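Local coordinates for glycosyl hydrolases family 31 family protein (Aspergillus niger, PDB 6DRU) that releases alpha-xylose from the non-reducing terminal glucose of xyloglucan oligosaccharides, as a glycoside hydrolase of family 31, at residues 267-272 and 314-319; 611-616 and 643-648; 647-652 and 701-706. One frame throughout, in Å; residues are numbered along the deposited sequence.

Contact 1. Residues 267-272 and 314-319; sequences LLAQNF and NLTGAE. With NAG (2-acetamido-2-deoxy-beta-D-glucopyranose), chain O.
Ala269 and Leu315 bring helix 262-274 and helix 305-316 together, their CA atoms 6.1 Å apart, and at Gly317 the second segment leaves helical geometry with positive phi. These are successive helices on the outside of the TIM barrel. Leu315 reaches over to the first helix with its CD1 branch, which meets Ala269 CB at 4.0 Å and Gln270 OE1 at 3.5 Å; its CD2 lies 3.8 Å from Gln270 NE2, and the two side chains pass each other at a slant. The Gln270 amide is anchored elsewhere, NE2 bonding to Asp274 in its own helix.

Thr316 divides its two branches. CG2, anti to the carbonyl carbon, touches Phe272 CB at 3.7 Å and Ala269 O at 3.3 Å. OG1, set between the backbone N and the carbonyl carbon (chi1 64°), stays with its own segment: it bonds to Val312 O and accepts the backbone N-H of Ala318 at 3.2 Å, an ST turn that carries the chain around Gly317 toward strand 319-328. Thr316 is also the threonine of the Asn-Leu-Thr glycosylation sequon, and Asn314 ND2 carries the N-acetylglucosamine through a 1.5 Å bond to its C1. Between the two helices, then, the contact is van der Waals packing, while Gln270 NE2 and Thr316 OG1 find their partners within their own helices and turn.

Contact 2. Residues 611-616 and 643-648; sequences RSIMRP and YMFGPR
Met614 and Arg615 pair with Phe645 and Met644 as a short antiparallel bridge, which adds the outermost strand 614-615 to the beta-sheet of the C-terminal domain. Arg615 and Met644 form the hydrogen-bonded pair: Met644 N gives to Arg615 O at 2.8 Å, close to straight at 162°, while Arg615 N gives to Met644 O at a more bent 134°. A further bond, Gly646 N to Ile613 O at 2.9 Å, carries the pairing past the last strand residue, and Gly646 then turns away with positive phi.

The tightly packed side is the one with Met614, Tyr643 and Phe645. Met614 CB lies 3.7 Å from Tyr643 CD2 and also faces the edge of the Phe645 ring. Its chain runs on and bends at chi3 (-66°), which sets CE over the middle of the Tyr643 ring, 4.1 Å from the centroid, in a CH-pi contact; SD sits obliquely, making this a Met-aromatic pair. Ile613 CG2 meets Phe645 CE1 alongside, the two side chains pointing the same way. Leu503 of helix 492-508 packs against Met614 and Tyr643, and Tyr643 OH bonds to Phe550 O and Trp547 NE1.

The looser side lies toward Arg611, Pro647 and Arg648, all partly exposed, where little is shared between the two segments. On the other face of the sheet, with Met644, runs the Arg615 side chain; its CB lies 3.9 Å from Met644 CB and its CD passes Gly646 O. Salt bridges to Asp229 and Asp620 hold its guanidinium, and in the plane of that group NH1 reaches a lone pair of Ser612 O at 3.2 Å.

Contact 3. Residues 647-652 and 701-706; sequences PRLLVS and IPVFHL
Leu650 CD2 touches the Phe704 ring obliquely, at CD1, from the neighbouring strand; the ring also meets Tyr679 with the planes about 55° apart, and Val664 and Leu666 of strand 661-666 pack around it. A second flat group, the Arg648 guanidinium, has a water in its plane at the edge. Phe704 belongs to an antiparallel strand pair of the C-terminal domain's beta-sheet, 649-651 with 703-705, and Arg648 leads into it.

Leu650 and Phe704 are the hydrogen-bonded pair. Leu650 N gives to Phe704 O at 2.9 Å, nearly straight at 176° although the donor stands above the carbonyl plane, and Phe704 N returns a bond to Leu650 O. Leu706 N to Arg648 O at 2.8 Å and Ser652 N to Pro702 O at 3.1 Å continue the pairing on each side of it.

The opposite face carries Leu649, Val651, Val703 and His705. Leu649 CD2 crosses to His705 CB at 3.7 Å and also touches Val703 CG1, while Leu712 of helix 709-712 packs on Leu649 and His705. Val651 and Val703 lie side by side, CG2 to CG2 at 4.1 Å, and Ile701 CD1 closes in on Val651 CG1. Past the pairing, Pro702 lies against Ser652 O with CB, CG and CD. At the other end Arg648 bends at chi2 (-81°) and runs its CD past Leu706 O; there one water accepts from Arg648 NH1 at 2.6 Å and donates to Leu706 O at 2.7 Å.

Contacts 2 and 3 belong to one sheet. Their strands 643-645 and 649-651 follow each other in the chain and lie side by side in the sheet, joined by the backbone hydrogen bond between Tyr643 and Val651; the contacts share Pro647 and Arg648. Contact 2 brings in the outermost strand and buried charge, and its touching residues are all buried. Contact 3, mostly aliphatic, is buried except toward Pro647, Arg648 and Leu706, where a water mediates. Contact 1 stands apart in the TIM-barrel domain, about 32 Å from either between centres. Far from the chain's centre yet mostly buried, it packs two helices by van der Waals contact, side chains against side chains and backbone, with a glycan on its partly exposed flank.

Contact 1. Residues 267-272 and 314-319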
loop_
_atom_site.group_PDB
_atom_site.type_symbol
_atom_site.label_atom_id
_atom_site.label_comp_id
_atom_site.label_asym_id
_atom_site.label_seq_id
_atom_site.Cartn_x
_atom_site.Cartn_y
_atom_site.Cartn_z
ATOM N N LEU A 267 -4.693 11.510 -56.021
ATOM C CA LEU A 267 -5.928 11.769 -56.756
ATOM C C LEU A 267 -6.828 12.740 -56.007
ATOM O O LEU A 267 -7.613 13.461 -56.632
ATOM C CB LEU A 267 -6.673 10.463 -57.034
ATOM C CG LEU A 267 -5.941 9.407 -57.864
ATOM C CD1 LEU A 267 -6.797 8.157 -58.024
ATOM C CD2 LEU A 267 -5.529 9.967 -59.218
ATOM N N LEU A 268 -6.732 12.773 -54.677
ATOM C CA LEU A 268 -7.499 13.741 -53.900
ATOM C C LEU A 268 -7.053 15.166 -54.210
ATOM O O LEU A 268 -7.883 16.062 -54.401
ATOM C CB LEU A 268 -7.359 13.433 -52.411
ATOM C CG LEU A 268 -8.062 14.354 -51.418
ATOM C CD1 LEU A 268 -9.569 14.289 -51.593
ATOM C CD2 LEU A 268 -7.675 13.938 -50.016
ATOM N N ALA A 269 -5.738 15.395 -54.256
ATOM C CA ALA A 269 -5.229 16.712 -54.625
ATOM C C ALA A 269 -5.583 17.056 -56.067
ATOM O O ALA A 269 -5.855 18.219 -56.384
ATOM C CB ALA A 269 -3.716 16.769 -54.413
ATOM N N GLN A 270 -5.578 16.058 -56.954
ATOM C CA GLN A 270 -5.992 16.294 -58.333
ATOM C C GLN A 270 -7.456 16.705 -58.413
ATOM O O GLN A 270 -7.826 17.515 -59.271
ATOM C CB GLN A 270 -5.738 15.046 -59.178
ATOM C CG GLN A 270 -5.753 15.296 -60.677
ATOM C CD GLN A 270 -4.525 16.048 -61.154
ATOM O OE1 GLN A 270 -3.410 15.529 -61.109
ATOM N NE2 GLN A 270 -4.724 17.279 -61.611
ATOM N N ASN A 271 -8.301 16.163 -57.534
ATOM C CA ASN A 271 -9.717 16.512 -57.556
ATOM C C ASN A 271 -9.939 17.953 -57.111
ATOM O O ASN A 271 -10.703 18.694 -57.739
ATOM C CB ASN A 271 -10.507 15.548 -56.673
ATOM C CG ASN A 271 -11.272 14.521 -57.478
ATOM O OD1 ASN A 271 -12.442 14.721 -57.804
ATOM N ND2 ASN A 271 -10.615 13.415 -57.805
ATOM N N PHE A 272 -9.290 18.365 -56.018
ATOM C CA PHE A 272 -9.394 19.754 -55.582
ATOM C C PHE A 272 -8.882 20.705 -56.656
ATOM O O PHE A 272 -9.450 21.782 -56.867
ATOM C CB PHE A 272 -8.625 19.960 -54.277
ATOM C CG PHE A 272 -9.380 19.529 -53.054
ATOM C CD1 PHE A 272 -10.309 20.369 -52.466
ATOM C CD2 PHE A 272 -9.158 18.284 -52.490
ATOM C CE1 PHE A 272 -11.005 19.978 -51.339
ATOM C CE2 PHE A 272 -9.851 17.886 -51.364
ATOM C CZ PHE A 272 -10.776 18.734 -50.787
ATOM N N ASN A 314 1.957 20.932 -55.415
ATOM C CA ASN A 314 1.961 21.460 -56.774
ATOM C C ASN A 314 0.553 21.647 -57.320
ATOM O O ASN A 314 0.315 22.573 -58.103
ATOM C CB ASN A 314 2.755 20.532 -57.695
ATOM C CG ASN A 314 2.954 21.115 -59.080
ATOM O OD1 ASN A 314 2.120 20.923 -59.966
ATOM N ND2 ASN A 314 4.056 21.827 -59.276
ATOM N N LEU A 315 -0.386 20.791 -56.920
ATOM C CA LEU A 315 -1.756 20.861 -57.410
ATOM C C LEU A 315 -2.624 21.810 -56.592
ATOM O O LEU A 315 -3.443 22.544 -57.157
ATOM C CB LEU A 315 -2.381 19.464 -57.408
ATOM C CG LEU A 315 -1.747 18.414 -58.322
ATOM C CD1 LEU A 315 -2.437 17.071 -58.141
ATOM C CD2 LEU A 315 -1.799 18.853 -59.776
ATOM N N THR A 316 -2.464 21.811 -55.267
ATOM C CA THR A 316 -3.326 22.582 -54.385
ATOM C C THR A 316 -2.588 23.574 -53.498
ATOM O O THR A 316 -3.243 24.425 -52.882
ATOM C CB THR A 316 -4.147 21.644 -53.485
ATOM O OG1 THR A 316 -3.263 20.917 -52.621
ATOM C CG2 THR A 316 -4.948 20.661 -54.324
ATOM N N GLY A 317 -1.263 23.490 -53.401
ATOM C CA GLY A 317 -0.525 24.294 -52.451
ATOM C C GLY A 317 -0.724 23.913 -51.002
ATOM O O GLY A 317 -0.175 24.586 -50.121
ATOM N N ALA A 318 -1.481 22.857 -50.725
ATOM C CA ALA A 318 -1.791 22.475 -49.359
ATOM C C ALA A 318 -0.601 21.787 -48.702
ATOM O O ALA A 318 0.187 21.099 -49.356
ATOM C CB ALA A 318 -3.006 21.547 -49.329
ATOM N N GLU A 319 -0.471 21.995 -47.395
ATOM C CA GLU A 319 0.484 21.230 -46.615
ATOM C C GLU A 319 -0.125 19.882 -46.238
ATOM O O GLU A 319 -1.296 19.603 -46.504
ATOM C CB GLU A 319 0.909 22.007 -45.371
ATOM C CG GLU A 319 1.759 23.230 -45.676
ATOM C CD GLU A 319 3.082 23.219 -44.933
ATOM O OE1 GLU A 319 3.976 22.430 -45.308
ATOM O OE2 GLU A 319 3.230 24.008 -43.974
HETATM C C1 NAG O . 3.945 22.452 -60.590
HETATM C C2 NAG O . 3.709 23.793 -61.276
HETATM C C3 NAG O . 3.070 23.601 -62.646
HETATM C C4 NAG O . 3.824 22.556 -63.459
HETATM C C5 NAG O . 4.052 21.289 -62.642
HETATM C C6 NAG O . 4.872 20.272 -63.428
HETATM C C7 NAG O . 3.371 25.373 -59.466
HETATM C C8 NAG O . 2.373 26.135 -58.646
HETATM N N2 NAG O . 2.866 24.632 -60.448
HETATM O O3 NAG O . 3.072 24.847 -63.352
HETATM O O4 NAG O . 3.075 22.236 -64.637
HETATM O O5 NAG O . 4.734 21.618 -61.434
HETATM O O6 NAG O . 4.836 19.009 -62.756
HETATM O O7 NAG O . 4.570 25.428 -59.245
#

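Contact 2. Residues 611-616 and 643-648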
loop_
_atom_site.group_PDB
_atom_site.type_symbol
_atom_site.label_atom_id
_atom_site.label_comp_id
_atom_site.label_asym_id
_atom_site.label_seq_id
_atom_site.Cartn_x
_atom_site.Cartn_y
_atom_site.Cartn_z
ATOM N N ARG A 611 -6.693 36.759 -25.186
ATOM C CA ARG A 611 -8.050 37.137 -25.554
ATOM C C ARG A 611 -8.751 35.939 -26.180
ATOM O O ARG A 611 -8.354 35.483 -27.258
ATOM C CB ARG A 611 -8.018 38.319 -26.524
ATOM C CG ARG A 611 -9.327 39.059 -26.669
ATOM C CD ARG A 611 -9.785 39.581 -25.323
ATOM N NE ARG A 611 -10.984 40.404 -25.431
ATOM C CZ ARG A 611 -10.979 41.730 -25.369
ATOM N NH1 ARG A 611 -9.835 42.379 -25.200
ATOM N NH2 ARG A 611 -12.115 42.408 -25.475
ATOM N N SER A 612 -9.777 35.419 -25.510
ATOM C CA SER A 612 -10.414 34.185 -25.953
ATOM C C SER A 612 -10.984 34.336 -27.357
ATOM O O SER A 612 -11.586 35.357 -27.697
ATOM C CB SER A 612 -11.517 33.780 -24.982
ATOM O OG SER A 612 -11.014 33.627 -23.667
ATOM N N ILE A 613 -10.785 33.305 -28.177
ATOM C CA ILE A 613 -11.207 33.341 -29.572
ATOM C C ILE A 613 -12.706 33.088 -29.661
ATOM O O ILE A 613 -13.472 33.996 -30.001
ATOM C CB ILE A 613 -10.408 32.334 -30.417
ATOM C CG1 ILE A 613 -8.918 32.676 -30.352
ATOM C CG2 ILE A 613 -10.894 32.340 -31.855
ATOM C CD1 ILE A 613 -8.039 31.726 -31.117
ATOM N N MET A 614 -13.146 31.871 -29.358
ATOM C CA MET A 614 -14.575 31.616 -29.230
ATOM C C MET A 614 -14.977 31.857 -27.781
ATOM O O MET A 614 -14.364 31.315 -26.856
ATOM C CB MET A 614 -14.953 30.208 -29.702
ATOM C CG MET A 614 -14.265 29.045 -29.023
ATOM S SD MET A 614 -14.765 27.490 -29.802
ATOM C CE MET A 614 -16.505 27.426 -29.383
ATOM N N ARG A 615 -16.002 32.683 -27.593
ATOM C CA ARG A 615 -16.240 33.358 -26.324
ATOM C C ARG A 615 -17.622 33.029 -25.780
ATOM O O ARG A 615 -18.630 33.350 -26.432
ATOM C CB ARG A 615 -16.088 34.871 -26.508
ATOM C CG ARG A 615 -14.736 35.283 -27.072
ATOM C CD ARG A 615 -14.694 36.756 -27.449
ATOM N NE ARG A 615 -14.877 37.633 -26.297
ATOM C CZ ARG A 615 -13.929 37.912 -25.409
ATOM N NH1 ARG A 615 -12.722 37.378 -25.533
ATOM N NH2 ARG A 615 -14.190 38.723 -24.393
ATOM N N PRO A 616 -17.724 32.401 -24.611
ATOM C CA PRO A 616 -19.033 32.262 -23.966
ATOM C C PRO A 616 -19.620 33.628 -23.647
ATOM O O PRO A 616 -18.900 34.608 -23.448
ATOM C CB PRO A 616 -18.721 31.465 -22.694
ATOM C CG PRO A 616 -17.250 31.639 -22.477
ATOM C CD PRO A 616 -16.654 31.747 -23.841
ATOM N N TYR A 643 -22.281 31.601 -28.879
ATOM C CA TYR A 643 -21.004 32.153 -28.454
ATOM C C TYR A 643 -20.603 33.272 -29.399
ATOM O O TYR A 643 -21.112 33.382 -30.517
ATOM C CB TYR A 643 -19.910 31.081 -28.419
ATOM C CG TYR A 643 -19.584 30.489 -29.772
ATOM C CD1 TYR A 643 -20.341 29.450 -30.297
ATOM C CD2 TYR A 643 -18.514 30.967 -30.519
ATOM C CE1 TYR A 643 -20.044 28.905 -31.531
ATOM C CE2 TYR A 643 -18.210 30.429 -31.754
ATOM C CZ TYR A 643 -18.978 29.398 -32.255
ATOM O OH TYR A 643 -18.681 28.856 -33.485
ATOM N N MET A 644 -19.676 34.100 -28.930
ATOM C CA MET A 644 -19.070 35.135 -29.754
ATOM C C MET A 644 -17.791 34.577 -30.368
ATOM O O MET A 644 -16.842 34.254 -29.645
ATOM C CB MET A 644 -18.779 36.386 -28.926
ATOM C CG MET A 644 -20.027 37.141 -28.474
ATOM S SD MET A 644 -20.867 38.057 -29.784
ATOM C CE MET A 644 -19.640 39.299 -30.188
ATOM N N PHE A 645 -17.769 34.457 -31.692
ATOM C CA PHE A 645 -16.564 34.050 -32.414
ATOM C C PHE A 645 -15.802 35.315 -32.779
ATOM O O PHE A 645 -16.111 35.981 -33.769
ATOM C CB PHE A 645 -16.919 33.227 -33.646
ATOM C CG PHE A 645 -15.728 32.656 -34.350
ATOM C CD1 PHE A 645 -14.884 31.773 -33.701
ATOM C CD2 PHE A 645 -15.449 33.001 -35.661
ATOM C CE1 PHE A 645 -13.784 31.246 -34.346
ATOM C CE2 PHE A 645 -14.350 32.475 -36.311
ATOM C CZ PHE A 645 -13.518 31.595 -35.652
ATOM N N GLY A 646 -14.799 35.648 -31.973
ATOM C CA GLY A 646 -14.148 36.930 -32.065
ATOM C C GLY A 646 -15.003 38.003 -31.423
ATOM O O GLY A 646 -16.030 37.716 -30.798
ATOM N N PRO A 647 -14.603 39.269 -31.570
ATOM C CA PRO A 647 -15.341 40.355 -30.909
ATOM C C PRO A 647 -16.607 40.794 -31.628
ATOM O O PRO A 647 -17.401 41.535 -31.032
ATOM C CB PRO A 647 -14.314 41.494 -30.874
ATOM C CG PRO A 647 -13.467 41.254 -32.071
ATOM C CD PRO A 647 -13.375 39.753 -32.226
ATOM N N ARG A 648 -16.840 40.361 -32.864
ATOM C CA ARG A 648 -17.935 40.905 -33.658
ATOM C C ARG A 648 -18.999 39.890 -34.054
ATOM O O ARG A 648 -20.151 40.282 -34.239
ATOM C CB ARG A 648 -17.392 41.567 -34.935
ATOM C CG ARG A 648 -16.332 42.628 -34.685
ATOM C CD ARG A 648 -16.956 43.958 -34.291
ATOM N NE ARG A 648 -15.956 44.935 -33.867
ATOM C CZ ARG A 648 -15.578 45.982 -34.594
ATOM N NH1 ARG A 648 -16.123 46.197 -35.784
ATOM N NH2 ARG A 648 -14.660 46.821 -34.130
#

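Contact 3. Residues 647-652 and 701-706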
loop_
_atom_site.group_PDB
_atom_site.type_symbol
_atom_site.label_atom_id
_atom_site.label_comp_id
_atom_site.label_asym_id
_atom_site.label_seq_id
_atom_site.Cartn_x
_atom_site.Cartn_y
_atom_site.Cartn_z
ATOM N N PRO A 647 -14.603 39.269 -31.570
ATOM C CA PRO A 647 -15.341 40.355 -30.909
ATOM C C PRO A 647 -16.607 40.794 -31.628
ATOM O O PRO A 647 -17.401 41.535 -31.032
ATOM C CB PRO A 647 -14.314 41.494 -30.874
ATOM C CG PRO A 647 -13.467 41.254 -32.071
ATOM C CD PRO A 647 -13.375 39.753 -32.226
ATOM N N ARG A 648 -16.840 40.361 -32.864
ATOM C CA ARG A 648 -17.935 40.905 -33.658
ATOM C C ARG A 648 -18.999 39.890 -34.054
ATOM O O ARG A 648 -20.151 40.282 -34.239
ATOM C CB ARG A 648 -17.392 41.567 -34.935
ATOM C CG ARG A 648 -16.332 42.628 -34.685
ATOM C CD ARG A 648 -16.956 43.958 -34.291
ATOM N NE ARG A 648 -15.956 44.935 -33.867
ATOM C CZ ARG A 648 -15.578 45.982 -34.594
ATOM N NH1 ARG A 648 -16.123 46.197 -35.784
ATOM N NH2 ARG A 648 -14.660 46.821 -34.130
ATOM N N LEU A 649 -18.662 38.610 -34.175
ATOM C CA LEU A 649 -19.598 37.614 -34.680
ATOM C C LEU A 649 -20.270 36.874 -33.532
ATOM O O LEU A 649 -19.616 36.500 -32.556
ATOM C CB LEU A 649 -18.883 36.616 -35.593
ATOM C CG LEU A 649 -18.365 37.169 -36.922
ATOM C CD1 LEU A 649 -17.609 36.100 -37.688
ATOM C CD2 LEU A 649 -19.514 37.710 -37.755
ATOM N N LEU A 650 -21.581 36.666 -33.654
ATOM C CA LEU A 650 -22.348 35.841 -32.728
ATOM C C LEU A 650 -22.896 34.646 -33.495
ATOM O O LEU A 650 -23.666 34.818 -34.446
ATOM C CB LEU A 650 -23.483 36.637 -32.082
ATOM C CG LEU A 650 -24.447 35.827 -31.215
ATOM C CD1 LEU A 650 -23.872 35.631 -29.821
ATOM C CD2 LEU A 650 -25.813 36.491 -31.143
ATOM N N VAL A 651 -22.519 33.442 -33.070
ATOM C CA VAL A 651 -22.821 32.214 -33.795
ATOM C C VAL A 651 -23.751 31.349 -32.955
ATOM O O VAL A 651 -23.645 31.323 -31.724
ATOM C CB VAL A 651 -21.528 31.447 -34.150
ATOM C CG1 VAL A 651 -21.836 30.218 -34.994
ATOM C CG2 VAL A 651 -20.546 32.364 -34.869
ATOM N N SER A 652 -24.664 30.645 -33.626
ATOM C CA SER A 652 -25.567 29.701 -32.966
ATOM C C SER A 652 -25.935 28.620 -33.973
ATOM O O SER A 652 -26.764 28.846 -34.869
ATOM C CB SER A 652 -26.815 30.391 -32.424
ATOM O OG SER A 652 -27.715 29.448 -31.869
ATOM N N ILE A 701 -26.351 29.337 -41.665
ATOM C CA ILE A 701 -26.141 29.105 -40.238
ATOM C C ILE A 701 -26.416 30.409 -39.497
ATOM O O ILE A 701 -25.883 31.454 -39.895
ATOM C CB ILE A 701 -24.718 28.591 -39.940
ATOM C CG1 ILE A 701 -24.518 28.439 -38.431
ATOM C CG2 ILE A 701 -23.652 29.487 -40.570
ATOM C CD1 ILE A 701 -23.186 27.871 -38.052
ATOM N N PRO A 702 -27.242 30.398 -38.449
ATOM C CA PRO A 702 -27.578 31.652 -37.758
ATOM C C PRO A 702 -26.359 32.370 -37.200
ATOM O O PRO A 702 -25.716 31.896 -36.259
ATOM C CB PRO A 702 -28.523 31.190 -36.641
ATOM C CG PRO A 702 -29.117 29.919 -37.156
ATOM C CD PRO A 702 -28.024 29.258 -37.944
ATOM N N VAL A 703 -26.030 33.515 -37.793
ATOM C CA VAL A 703 -24.879 34.319 -37.397
ATOM C C VAL A 703 -25.272 35.788 -37.460
ATOM O O VAL A 703 -25.772 36.259 -38.486
ATOM C CB VAL A 703 -23.651 34.053 -38.293
ATOM C CG1 VAL A 703 -22.572 35.100 -38.048
ATOM C CG2 VAL A 703 -23.099 32.657 -38.052
ATOM N N PHE A 704 -25.058 36.507 -36.363
ATOM C CA PHE A 704 -25.208 37.952 -36.312
ATOM C C PHE A 704 -23.833 38.590 -36.181
ATOM O O PHE A 704 -22.836 37.916 -35.909
ATOM C CB PHE A 704 -26.102 38.378 -35.141
ATOM C CG PHE A 704 -27.483 37.796 -35.184
ATOM C CD1 PHE A 704 -27.715 36.495 -34.766
ATOM C CD2 PHE A 704 -28.552 38.549 -35.635
ATOM C CE1 PHE A 704 -28.984 35.958 -34.801
ATOM C CE2 PHE A 704 -29.823 38.016 -35.670
ATOM C CZ PHE A 704 -30.036 36.719 -35.249
ATOM N N HIS A 705 -23.779 39.903 -36.375
ATOM C CA HIS A 705 -22.508 40.596 -36.236
ATOM C C HIS A 705 -22.735 42.010 -35.728
ATOM O O HIS A 705 -23.730 42.652 -36.071
ATOM C CB HIS A 705 -21.730 40.615 -37.559
ATOM C CG HIS A 705 -22.340 41.480 -38.618
ATOM N ND1 HIS A 705 -22.129 42.841 -38.681
ATOM C CD2 HIS A 705 -23.141 41.174 -39.665
ATOM C CE1 HIS A 705 -22.779 43.337 -39.719
ATOM N NE2 HIS A 705 -23.401 42.346 -40.332
ATOM N N LEU A 706 -21.806 42.476 -34.899
ATOM C CA LEU A 706 -21.797 43.847 -34.417
ATOM C C LEU A 706 -20.957 44.712 -35.344
ATOM O O LEU A 706 -20.015 44.236 -35.985
ATOM C CB LEU A 706 -21.248 43.918 -32.992
ATOM C CG LEU A 706 -22.057 43.183 -31.924
ATOM C CD1 LEU A 706 -21.281 43.088 -30.620
ATOM C CD2 LEU A 706 -23.394 43.869 -31.706
HETATM O O HOH W 1 -17.723 44.859 -37.366
#